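Local coordinates for protein glucanase (Clostridium thermocellum, PDB 5GXX) that probably hydrolyses beta-1,4-glucosidic bonds inside cellulose chains, as a cellulosomal family 9 endoglucanase with a cellulose-binding domain, at residues A[65-70]-A[414-419]; A[240-245]-A[302-307]; A[443-448]-A[594-599]; A[447-452]-A[584-589]. The protein carries 1 engineered substitution. All blocks are in the same frame, centred on the assembly; numbering follows the deposited sequence.

Contact 1: A[65-70]-A[414-419]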
# COMPACT_ATOMS: atom_id res chain seq x y z
N ALA A 65 32.57 -24.03 -23.53
CA ALA A 65 32.77 -24.26 -24.97
C ALA A 65 34.09 -24.97 -25.28
O ALA A 65 34.11 -25.91 -26.07
CB ALA A 65 32.70 -22.93 -25.72
N ALA A 66 35.19 -24.55 -24.64
CA ALA A 66 36.48 -25.21 -24.82
C ALA A 66 36.41 -26.69 -24.46
O ALA A 66 36.94 -27.55 -25.17
CB ALA A 66 37.57 -24.51 -24.02
N MET A 67 35.74 -27.00 -23.36
CA MET A 67 35.63 -28.40 -22.93
C MET A 67 34.73 -29.20 -23.86
O MET A 67 35.04 -30.37 -24.10
CB MET A 67 35.06 -28.45 -21.52
CG MET A 67 35.95 -27.87 -20.45
SD MET A 67 37.57 -28.63 -20.40
CE MET A 67 37.24 -30.24 -19.68
N LEU A 68 33.67 -28.61 -24.41
CA LEU A 68 32.88 -29.29 -25.45
C LEU A 68 33.74 -29.55 -26.69
O LEU A 68 33.63 -30.63 -27.30
CB LEU A 68 31.63 -28.50 -25.83
CG LEU A 68 30.56 -28.35 -24.73
CD1 LEU A 68 29.25 -27.85 -25.34
CD2 LEU A 68 30.30 -29.64 -23.93
N GLY A 69 34.59 -28.58 -27.03
CA GLY A 69 35.54 -28.74 -28.13
C GLY A 69 36.50 -29.87 -27.84
O GLY A 69 36.76 -30.72 -28.71
N TRP A 70 37.00 -29.92 -26.60
CA TRP A 70 37.97 -30.95 -26.22
C TRP A 70 37.30 -32.32 -26.32
O TRP A 70 37.94 -33.26 -26.79
CB TRP A 70 38.56 -30.67 -24.83
CG TRP A 70 39.78 -31.47 -24.47
CD1 TRP A 70 40.48 -32.31 -25.28
CD2 TRP A 70 40.46 -31.49 -23.20
NE1 TRP A 70 41.53 -32.87 -24.60
CE2 TRP A 70 41.55 -32.38 -23.32
CE3 TRP A 70 40.23 -30.88 -21.96
CZ2 TRP A 70 42.42 -32.65 -22.26
CZ3 TRP A 70 41.09 -31.13 -20.91
CH2 TRP A 70 42.16 -32.03 -21.06
N TYR A 414 29.23 -27.03 -15.15
CA TYR A 414 28.91 -28.29 -14.47
C TYR A 414 28.79 -29.39 -15.52
O TYR A 414 29.22 -30.52 -15.31
CB TYR A 414 27.58 -28.17 -13.74
CG TYR A 414 27.61 -27.49 -12.39
CD1 TYR A 414 28.60 -26.57 -12.07
CD2 TYR A 414 26.61 -27.74 -11.46
CE1 TYR A 414 28.61 -25.91 -10.85
CE2 TYR A 414 26.62 -27.11 -10.22
CZ TYR A 414 27.63 -26.22 -9.92
OH TYR A 414 27.66 -25.55 -8.71
N ASN A 415 28.18 -29.07 -16.66
CA ASN A 415 27.94 -30.07 -17.70
C ASN A 415 29.11 -30.31 -18.65
O ASN A 415 29.11 -31.30 -19.37
CB ASN A 415 26.67 -29.74 -18.51
CG ASN A 415 25.43 -30.42 -17.96
OD1 ASN A 415 25.13 -30.33 -16.76
ND2 ASN A 415 24.71 -31.13 -18.82
N ALA A 416 30.11 -29.43 -18.65
CA ALA A 416 31.06 -29.39 -19.77
C ALA A 416 32.04 -30.55 -19.79
O ALA A 416 32.11 -31.31 -20.77
CB ALA A 416 31.77 -28.06 -19.81
N GLY A 417 32.80 -30.74 -18.71
CA GLY A 417 33.70 -31.90 -18.63
C GLY A 417 32.90 -33.19 -18.61
O GLY A 417 33.33 -34.22 -19.15
N PHE A 418 31.74 -33.16 -17.96
CA PHE A 418 30.80 -34.30 -17.91
C PHE A 418 30.43 -34.85 -19.29
O PHE A 418 30.48 -36.05 -19.53
CB PHE A 418 29.59 -33.85 -17.09
CG PHE A 418 28.52 -34.89 -16.87
CD1 PHE A 418 28.84 -36.12 -16.30
CD2 PHE A 418 27.19 -34.57 -17.13
CE1 PHE A 418 27.84 -37.03 -16.03
CE2 PHE A 418 26.19 -35.48 -16.85
CZ PHE A 418 26.53 -36.71 -16.32
N VAL A 419 30.04 -33.97 -20.21
CA VAL A 419 29.94 -34.35 -21.61
C VAL A 419 31.16 -35.08 -22.16
O VAL A 419 31.00 -36.12 -22.80
CB VAL A 419 29.58 -33.12 -22.49
CG1 VAL A 419 29.75 -33.46 -23.98
CG2 VAL A 419 28.15 -32.69 -22.19
O HOH W 1 34.48 -32.18 -21.99

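Contact 2: A[240-245]-A[302-307]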
# COMPACT_ATOMS: atom_id res chain seq x y z
N GLN A 240 46.57 -29.77 -6.25
CA GLN A 240 45.50 -30.18 -5.32
C GLN A 240 44.22 -29.36 -5.54
O GLN A 240 43.74 -28.65 -4.65
CB GLN A 240 45.99 -30.08 -3.88
CG GLN A 240 47.20 -30.95 -3.56
CD GLN A 240 47.59 -30.90 -2.11
OE1 GLN A 240 46.90 -30.31 -1.26
NE2 GLN A 240 48.72 -31.53 -1.80
N TRP A 241 43.72 -29.43 -6.77
CA TRP A 241 42.46 -28.81 -7.13
C TRP A 241 41.99 -29.50 -8.41
O TRP A 241 42.60 -30.48 -8.83
CB TRP A 241 42.60 -27.28 -7.25
CG TRP A 241 41.29 -26.54 -7.11
CD1 TRP A 241 40.62 -25.88 -8.10
CD2 TRP A 241 40.51 -26.38 -5.91
NE1 TRP A 241 39.46 -25.33 -7.60
CE2 TRP A 241 39.36 -25.64 -6.27
CE3 TRP A 241 40.66 -26.79 -4.58
CZ2 TRP A 241 38.38 -25.28 -5.33
CZ3 TRP A 241 39.66 -26.46 -3.66
CH2 TRP A 241 38.53 -25.72 -4.05
N ALA A 242 40.90 -29.01 -9.01
CA ALA A 242 40.36 -29.51 -10.26
C ALA A 242 40.58 -28.54 -11.41
O ALA A 242 40.49 -27.32 -11.24
CB ALA A 242 38.86 -29.77 -10.15
N HIS A 243 40.78 -29.10 -12.59
CA HIS A 243 40.51 -28.41 -13.85
C HIS A 243 39.11 -27.82 -13.77
O HIS A 243 38.16 -28.53 -13.46
CB HIS A 243 40.56 -29.46 -14.95
CG HIS A 243 40.56 -28.89 -16.33
ND1 HIS A 243 41.73 -28.49 -16.96
CD2 HIS A 243 39.56 -28.65 -17.21
CE1 HIS A 243 41.43 -28.02 -18.16
NE2 HIS A 243 40.12 -28.12 -18.34
N CYS A 244 38.99 -26.53 -14.06
CA CYS A 244 37.69 -25.86 -13.99
C CYS A 244 37.73 -24.51 -14.69
O CYS A 244 38.78 -24.08 -15.20
CB CYS A 244 37.31 -25.65 -12.52
SG CYS A 244 38.41 -24.52 -11.60
N TRP A 245 36.59 -23.83 -14.69
CA TRP A 245 36.45 -22.52 -15.35
C TRP A 245 37.53 -21.51 -14.98
O TRP A 245 37.84 -20.64 -15.80
CB TRP A 245 35.07 -21.90 -15.11
CG TRP A 245 34.81 -21.66 -13.64
CD1 TRP A 245 34.24 -22.52 -12.74
CD2 TRP A 245 35.19 -20.50 -12.89
NE1 TRP A 245 34.23 -21.97 -11.48
CE2 TRP A 245 34.80 -20.72 -11.55
CE3 TRP A 245 35.81 -19.29 -13.21
CZ2 TRP A 245 35.01 -19.79 -10.53
CZ3 TRP A 245 36.01 -18.35 -12.20
CH2 TRP A 245 35.62 -18.61 -10.88
N LEU A 302 30.07 -32.47 -7.91
CA LEU A 302 29.90 -33.34 -9.08
C LEU A 302 30.60 -32.76 -10.31
O LEU A 302 31.20 -33.50 -11.08
CB LEU A 302 28.42 -33.65 -9.37
CG LEU A 302 27.73 -34.59 -8.35
CD1 LEU A 302 26.24 -34.72 -8.71
CD2 LEU A 302 28.36 -35.97 -8.29
N ARG A 303 30.46 -31.45 -10.51
CA ARG A 303 31.19 -30.71 -11.55
C ARG A 303 32.69 -31.00 -11.51
O ARG A 303 33.29 -31.39 -12.52
CB ARG A 303 30.94 -29.21 -11.39
CG ARG A 303 31.82 -28.30 -12.22
CD ARG A 303 32.87 -27.67 -11.34
NE ARG A 303 32.47 -27.20 -10.01
CZ ARG A 303 32.19 -25.93 -9.72
NH1 ARG A 303 32.18 -24.98 -10.65
NH2 ARG A 303 31.95 -25.59 -8.47
N TYR A 304 33.31 -30.87 -10.34
CA TYR A 304 34.75 -31.09 -10.27
C TYR A 304 35.13 -32.55 -10.53
O TYR A 304 36.03 -32.83 -11.32
CB TYR A 304 35.29 -30.66 -8.91
CG TYR A 304 35.25 -29.18 -8.61
CD1 TYR A 304 35.81 -28.24 -9.46
CD2 TYR A 304 34.67 -28.74 -7.43
CE1 TYR A 304 35.81 -26.87 -9.15
CE2 TYR A 304 34.67 -27.40 -7.09
CZ TYR A 304 35.23 -26.47 -7.96
OH TYR A 304 35.25 -25.14 -7.62
N ALA A 305 34.39 -33.48 -9.92
CA ALA A 305 34.77 -34.90 -9.99
C ALA A 305 34.56 -35.44 -11.41
O ALA A 305 35.43 -36.16 -11.92
CB ALA A 305 34.01 -35.71 -8.96
N THR A 306 33.48 -35.02 -12.06
CA THR A 306 33.25 -35.46 -13.44
C THR A 306 34.20 -34.83 -14.45
O THR A 306 34.48 -35.44 -15.48
CB THR A 306 31.79 -35.27 -13.88
OG1 THR A 306 31.43 -33.88 -13.84
CG2 THR A 306 30.86 -36.02 -12.98
N THR A 307 34.69 -33.63 -14.17
CA THR A 307 35.70 -32.98 -15.03
C THR A 307 37.02 -33.74 -14.90
O THR A 307 37.68 -34.05 -15.90
CB THR A 307 35.88 -31.48 -14.68
OG1 THR A 307 34.62 -30.81 -14.87
CG2 THR A 307 36.96 -30.85 -15.58
O HOH W 2 35.45 -28.41 -13.30
O HOH W 3 34.03 -22.67 -8.60

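Contact 3: A[443-448]-A[594-599]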
# COMPACT_ATOMS: atom_id res chain seq x y z
N ARG A 443 1.00 -29.60 -20.45
CA ARG A 443 0.91 -28.17 -20.18
C ARG A 443 -0.23 -27.88 -19.20
O ARG A 443 -1.10 -28.72 -18.97
CB ARG A 443 0.74 -27.38 -21.48
CG ARG A 443 1.88 -27.63 -22.46
CD ARG A 443 1.73 -26.85 -23.73
NE ARG A 443 2.87 -27.11 -24.61
CZ ARG A 443 3.15 -26.42 -25.71
NH1 ARG A 443 2.39 -25.41 -26.10
NH2 ARG A 443 4.23 -26.73 -26.42
N ASP A 444 -0.14 -26.72 -18.55
CA ASP A 444 -1.29 -26.23 -17.80
C ASP A 444 -1.73 -24.91 -18.43
O ASP A 444 -1.21 -24.53 -19.48
CB ASP A 444 -1.08 -26.24 -16.28
CG ASP A 444 0.28 -25.71 -15.83
OD1 ASP A 444 0.86 -24.84 -16.51
OD2 ASP A 444 0.75 -26.15 -14.76
N ASP A 445 -2.73 -24.25 -17.85
CA ASP A 445 -3.31 -23.06 -18.47
C ASP A 445 -2.40 -21.84 -18.39
O ASP A 445 -1.72 -21.61 -17.38
CB ASP A 445 -4.70 -22.78 -17.89
CG ASP A 445 -5.72 -23.85 -18.26
OD1 ASP A 445 -5.69 -24.40 -19.39
OD2 ASP A 445 -6.59 -24.12 -17.41
N GLU A 446 -2.31 -21.11 -19.50
CA GLU A 446 -1.41 -19.97 -19.61
C GLU A 446 -2.08 -18.60 -19.51
O GLU A 446 -1.78 -17.81 -18.62
CB GLU A 446 -0.56 -20.06 -20.88
CG GLU A 446 0.38 -21.26 -20.90
CD GLU A 446 1.17 -21.34 -22.19
OE1 GLU A 446 0.59 -21.64 -23.25
OE2 GLU A 446 2.40 -21.12 -22.13
N PHE A 447 -3.00 -18.33 -20.43
CA PHE A 447 -3.78 -17.10 -20.42
C PHE A 447 -5.23 -17.45 -20.10
O PHE A 447 -5.84 -18.28 -20.78
CB PHE A 447 -3.72 -16.43 -21.80
CG PHE A 447 -2.34 -15.92 -22.16
CD1 PHE A 447 -1.40 -16.76 -22.75
CD2 PHE A 447 -1.97 -14.62 -21.84
CE1 PHE A 447 -0.14 -16.29 -23.07
CE2 PHE A 447 -0.71 -14.13 -22.14
CZ PHE A 447 0.22 -14.98 -22.75
N PHE A 448 -5.77 -16.77 -19.09
CA PHE A 448 -7.12 -17.10 -18.63
C PHE A 448 -7.61 -16.02 -17.68
O PHE A 448 -6.81 -15.30 -17.08
CB PHE A 448 -7.13 -18.47 -17.94
CG PHE A 448 -6.17 -18.57 -16.80
CD1 PHE A 448 -6.58 -18.26 -15.50
CD2 PHE A 448 -4.88 -19.04 -17.01
CE1 PHE A 448 -5.70 -18.37 -14.44
CE2 PHE A 448 -4.00 -19.14 -15.95
CZ PHE A 448 -4.41 -18.82 -14.66
N LYS A 594 -9.36 -16.77 -30.40
CA LYS A 594 -9.60 -17.26 -29.05
C LYS A 594 -8.47 -18.17 -28.60
O LYS A 594 -8.10 -19.11 -29.32
CB LYS A 594 -10.97 -17.95 -28.93
CG LYS A 594 -11.31 -18.46 -27.52
CD LYS A 594 -12.72 -19.05 -27.45
CE LYS A 594 -12.86 -20.34 -28.27
NZ LYS A 594 -11.91 -21.35 -27.75
N ILE A 595 -7.91 -17.84 -27.45
CA ILE A 595 -6.80 -18.61 -26.87
C ILE A 595 -7.15 -19.39 -25.59
O ILE A 595 -6.39 -20.26 -25.18
CB ILE A 595 -5.51 -17.77 -26.72
CG1 ILE A 595 -5.66 -16.66 -25.68
CG2 ILE A 595 -5.11 -17.18 -28.07
CD1 ILE A 595 -4.33 -15.99 -25.35
N PHE A 596 -8.30 -19.10 -24.97
CA PHE A 596 -8.78 -19.88 -23.84
C PHE A 596 -10.29 -19.78 -23.69
O PHE A 596 -10.87 -18.72 -23.90
CB PHE A 596 -8.10 -19.42 -22.54
CG PHE A 596 -8.46 -20.26 -21.35
CD1 PHE A 596 -7.88 -21.50 -21.17
CD2 PHE A 596 -9.45 -19.85 -20.47
CE1 PHE A 596 -8.24 -22.30 -20.08
CE2 PHE A 596 -9.81 -20.63 -19.38
CZ PHE A 596 -9.21 -21.87 -19.19
N GLY A 597 -10.94 -20.88 -23.32
CA GLY A 597 -12.34 -20.80 -22.87
C GLY A 597 -13.34 -21.17 -23.94
O GLY A 597 -12.98 -21.74 -24.97
N GLU A 598 -14.60 -20.84 -23.70
CA GLU A 598 -15.73 -21.24 -24.53
C GLU A 598 -16.61 -20.02 -24.78
O GLU A 598 -16.59 -19.07 -24.00
CB GLU A 598 -16.54 -22.33 -23.83
CG GLU A 598 -15.90 -23.71 -23.82
CD GLU A 598 -16.65 -24.72 -22.97
OE1 GLU A 598 -17.80 -24.44 -22.56
OE2 GLU A 598 -16.09 -25.81 -22.73
N VAL A 599 -17.38 -20.06 -25.86
CA VAL A 599 -18.32 -19.00 -26.20
C VAL A 599 -19.73 -19.59 -26.24
O VAL A 599 -19.87 -20.81 -26.38
CB VAL A 599 -17.98 -18.34 -27.55
CG1 VAL A 599 -16.55 -17.86 -27.57
CG2 VAL A 599 -18.23 -19.30 -28.70
O HOH W 4 -4.41 -19.81 -22.85

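Contact 4: A[447-452]-A[584-589]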
# COMPACT_ATOMS: atom_id res chain seq x y z
N PHE A 447 -3.00 -18.33 -20.43
CA PHE A 447 -3.78 -17.10 -20.42
C PHE A 447 -5.23 -17.45 -20.10
O PHE A 447 -5.84 -18.28 -20.78
CB PHE A 447 -3.72 -16.43 -21.80
CG PHE A 447 -2.34 -15.92 -22.16
CD1 PHE A 447 -1.40 -16.76 -22.75
CD2 PHE A 447 -1.97 -14.62 -21.84
CE1 PHE A 447 -0.14 -16.29 -23.07
CE2 PHE A 447 -0.71 -14.13 -22.14
CZ PHE A 447 0.22 -14.98 -22.75
N PHE A 448 -5.77 -16.77 -19.09
CA PHE A 448 -7.12 -17.10 -18.63
C PHE A 448 -7.61 -16.02 -17.68
O PHE A 448 -6.81 -15.30 -17.08
CB PHE A 448 -7.13 -18.47 -17.94
CG PHE A 448 -6.17 -18.57 -16.80
CD1 PHE A 448 -6.58 -18.26 -15.50
CD2 PHE A 448 -4.88 -19.04 -17.01
CE1 PHE A 448 -5.70 -18.37 -14.44
CE2 PHE A 448 -4.00 -19.14 -15.95
CZ PHE A 448 -4.41 -18.82 -14.66
N VAL A 449 -8.93 -15.93 -17.53
CA VAL A 449 -9.52 -15.08 -16.49
C VAL A 449 -9.84 -15.86 -15.21
O VAL A 449 -10.38 -16.98 -15.28
CB VAL A 449 -10.81 -14.44 -17.00
CG1 VAL A 449 -11.51 -13.69 -15.88
CG2 VAL A 449 -10.49 -13.53 -18.17
N GLU A 450 -9.53 -15.25 -14.07
CA GLU A 450 -10.08 -15.65 -12.79
C GLU A 450 -11.14 -14.61 -12.46
O GLU A 450 -10.87 -13.41 -12.56
CB GLU A 450 -9.02 -15.64 -11.70
CG GLU A 450 -7.83 -16.57 -11.97
CD GLU A 450 -6.72 -16.37 -10.96
OE1 GLU A 450 -6.10 -15.28 -10.93
OE2 GLU A 450 -6.45 -17.33 -10.19
N ALA A 451 -12.33 -15.05 -12.05
CA ALA A 451 -13.42 -14.11 -11.76
C ALA A 451 -14.18 -14.49 -10.50
O ALA A 451 -14.12 -15.63 -10.05
CB ALA A 451 -14.37 -14.02 -12.94
N ALA A 452 -14.87 -13.50 -9.92
CA ALA A 452 -15.71 -13.69 -8.75
C ALA A 452 -16.85 -12.69 -8.85
O ALA A 452 -16.73 -11.62 -9.47
CB ALA A 452 -14.93 -13.48 -7.46
N LYS A 584 -13.77 -20.73 -17.57
CA LYS A 584 -13.67 -20.91 -19.01
C LYS A 584 -14.74 -20.14 -19.76
O LYS A 584 -14.68 -20.04 -20.98
CB LYS A 584 -13.72 -22.41 -19.34
CG LYS A 584 -15.09 -23.03 -19.15
CD LYS A 584 -14.96 -24.54 -19.14
CE LYS A 584 -16.25 -25.19 -19.59
NZ LYS A 584 -15.95 -26.55 -20.09
N TYR A 585 -15.69 -19.55 -19.02
CA TYR A 585 -16.81 -18.84 -19.64
C TYR A 585 -16.62 -17.34 -19.89
O TYR A 585 -17.55 -16.66 -20.36
CB TYR A 585 -18.09 -19.12 -18.85
CG TYR A 585 -18.36 -20.58 -18.61
CD1 TYR A 585 -18.81 -21.40 -19.65
CD2 TYR A 585 -18.19 -21.15 -17.35
CE1 TYR A 585 -19.07 -22.75 -19.44
CE2 TYR A 585 -18.46 -22.49 -17.13
CZ TYR A 585 -18.90 -23.28 -18.18
OH TYR A 585 -19.16 -24.62 -17.96
N MET A 586 -15.44 -16.83 -19.56
CA MET A 586 -15.01 -15.49 -19.97
C MET A 586 -13.78 -15.67 -20.87
O MET A 586 -12.64 -15.50 -20.44
CB MET A 586 -14.73 -14.59 -18.76
CG MET A 586 -15.97 -14.36 -17.87
SD MET A 586 -15.69 -13.40 -16.36
CE MET A 586 -14.97 -11.90 -17.04
N PRO A 587 -14.03 -16.03 -22.14
CA PRO A 587 -12.92 -16.42 -23.01
C PRO A 587 -11.94 -15.29 -23.28
O PRO A 587 -12.32 -14.12 -23.33
CB PRO A 587 -13.64 -16.87 -24.29
CG PRO A 587 -14.92 -16.10 -24.29
CD PRO A 587 -15.32 -16.07 -22.84
N VAL A 588 -10.68 -15.68 -23.45
CA VAL A 588 -9.59 -14.75 -23.72
C VAL A 588 -9.21 -14.86 -25.19
O VAL A 588 -9.20 -15.97 -25.75
CB VAL A 588 -8.38 -15.11 -22.85
CG1 VAL A 588 -7.19 -14.19 -23.15
CG2 VAL A 588 -8.74 -15.08 -21.35
N PHE A 589 -8.89 -13.70 -25.77
CA PHE A 589 -8.52 -13.54 -27.18
C PHE A 589 -7.18 -12.81 -27.34
O PHE A 589 -6.84 -11.89 -26.59
CB PHE A 589 -9.62 -12.77 -27.94
CG PHE A 589 -10.97 -13.43 -27.89
CD1 PHE A 589 -11.81 -13.27 -26.78
CD2 PHE A 589 -11.42 -14.17 -28.97
CE1 PHE A 589 -13.05 -13.89 -26.74
CE2 PHE A 589 -12.67 -14.78 -28.94
CZ PHE A 589 -13.48 -14.65 -27.83
O HOH W 5 -10.83 -17.23 -19.05

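Contact 1: A[65-70]-A[414-419]
Met67 and Leu68 both place CG anti to the carbonyl carbon (chi1 -66° and -65°), and this carries their side chains from helix 58-75 to Ala416, Gly417 and Val419 on helix 412-429. The Met67 chain starts with CB against Ala416 CB at 3.7 Å. It then bends at chi2 and again at chi3. The second bend lays the methyl CE over the backbone of Gly417, 4.0 Å from its CA, where no side chain intervenes. Leu68 uses a single branch. Its CD2 packs against Val419 CB at 3.8 Å and also touches both Val419 methyls, with the two side chains crossing obliquely. No direct hydrogen bond joins the segments. One water donates to Met67 O and to Ala416 O, each at 2.8 Å, and so ties the two backbones together. Outside the pair, Met67 also packs on Phe310 of helix 301-318, and Leu68 on Leu88 of helix 85-101. The helix axes approach to 8.2 Å, with their N-to-C directions only 10° apart. Small residues at 416 and 417 suit this close spacing. Nearly parallel neighbours of this kind are consistent with the inner helices of the (alpha/alpha)6 barrel of glycoside hydrolase family 9.

Contact 2: A[240-245]-A[302-307]
Thr307 OG1 is held by two partners, one of which leads across to His243. It donates to Arg303 O at 2.8 Å, tilted 30° from the carbonyl plane; Thr307 N reaches the same oxygen from the opposite face. A water donates to OG1 at 3.0 Å and to His243 O at 2.7 Å. The water bridge and the OG1 bond to Arg303 O hold the Thr307 side chain. Its CG2 is turned to the edge of the His243 ring and lies 3.4 Å from His243 O. His243 ND1 is bonded to Gly251 N. Tyr304 fills the middle of the contact. Ala242 CB presses on Tyr304 CD1 at 3.5 Å, and Cys244 CB sits at the ring edge. Arg303 NE lies 3.3 Å above the centre of one Tyr304 face and is itself bonded to Gly300 O. The Trp241 five-membered ring meets Tyr304 obliquely, planes 64° apart. A second water accepts from Trp245 NE1 at 3.0 Å and lies 2.9 Å from Tyr304 OH. Arg303 NH1 comes to the Trp245 ring edge in plane, but its salt bridge is to Asp413. Trp245 lies near the bound Tris, which may mark a pocket of the family 9 region. The loop between helices 215-224 and 249-260 runs across helix 301-318, with helix 58-75 touching His243 and Trp245, and helix 263-276 touching Ala242 and Tyr304.

Contact 3: A[443-448]-A[594-599]
The Phe596 ring meets Phe448, Phe447 and Asp445. Phe448 CB lies over one face in a CH-pi contact, 3.9 Å from the ring centroid and 21° off the normal. Asp445 OD1 comes to the ring edge, 3.4 Å from Phe596 CE1, with the carboxylate plane turned 71° from the ring. The base of the side chain is tight: Phe447 O lies 3.1 Å from Phe596 CB. With chi1 at -175°, the Phe596 ring extends away from its backbone N toward these three residues. Next to it, Ile595 CD1 packs on Phe447 CB at 3.6 Å. A water accepts from Phe447 N at 3.2 Å and donates to Ile595 O at 3.1 Å. Behind this shell, Ile595 and Phe596 both face Val588, a classic beta bulge that turns both side chains toward segment 443-448. Asp445 OD2 is engaged by Lys582 in a salt bridge, and Lys582 also makes a cation-pi contact with Phe448. Lys594, just before the bulge, reaches over it to donate from NZ to Gly597 O at 3.0 Å. Strand 593-596 is an outermost strand of the five-stranded sheet, and 447-456 belongs to the six-stranded sheet it meets. No direct hydrogen bond crosses between the segments, so the join rests on apolar contact and one water. The carboxylate would probably meet the slightly positive C-H rim favourably, while the lysine would temper its charge.

Contact 4: A[447-452]-A[584-589]
The Phe448 ring stands on the side of its strand away from Val588, with Glu450 CG at its edge in the ring plane. Phe448 therefore meets Val588 through its backbone, CA to CG2 at 3.8 Å. The Tyr585 ring lies off the contact, with Lys584 CG over one face. Phe447 makes a looser contact, its CB 4.3 Å from Val588 CG1. Val449 points at the other segment and works with both methyls. Its CG2 meets Val588 CG2 at 3.9 Å, and CG1 meets Met586 CE at 4.1 Å. Strand 447-456 belongs to a six-stranded antiparallel sheet and strand 588-590 to a five-stranded one. The contact thus fills the space between the two sheets of the beta sandwich expected of a family 3 cellulose-binding module. Strand 581-583 still pairs with 447-456, and the following residues carry the chain over to the second sheet. At this departure a water takes over from direct pairing. It accepts from Val449 N at 2.8 Å and donates to Met586 O at 2.9 Å. The extended chi2 of Met586 carries its SD to Ala451 CB at 3.7 Å; the bend at chi3 (56°) turns CE toward Val449 CG1. Met586 also packs on Tyr483 of strand 481-488, and Val588 on Leu467 of strand 460-469.

How the contacts relate
The four contacts form two groups. Contacts 1 and 2 lie in the family 9 catalytic region, with centres 11 Å apart. They touch where Met67 SD packs 3.3 Å from His243 NE2 and where Tyr414 meets Arg303. Contact 2 lies nearer the ligands: the Trp245 side chain is about 6 Å from the bound Tris and about 7 Å from a calcium ion, while Met67 is about 13 Å from calcium. Contacts 3 and 4 lie in the beta-sandwich part, with centres 7 Å apart. They share Phe447 and Phe448, and Ile595 N probably bonds Val588 O. Contacts 1 and 3 are separated by 41 Å between centres, on opposite sides of the chain's centre.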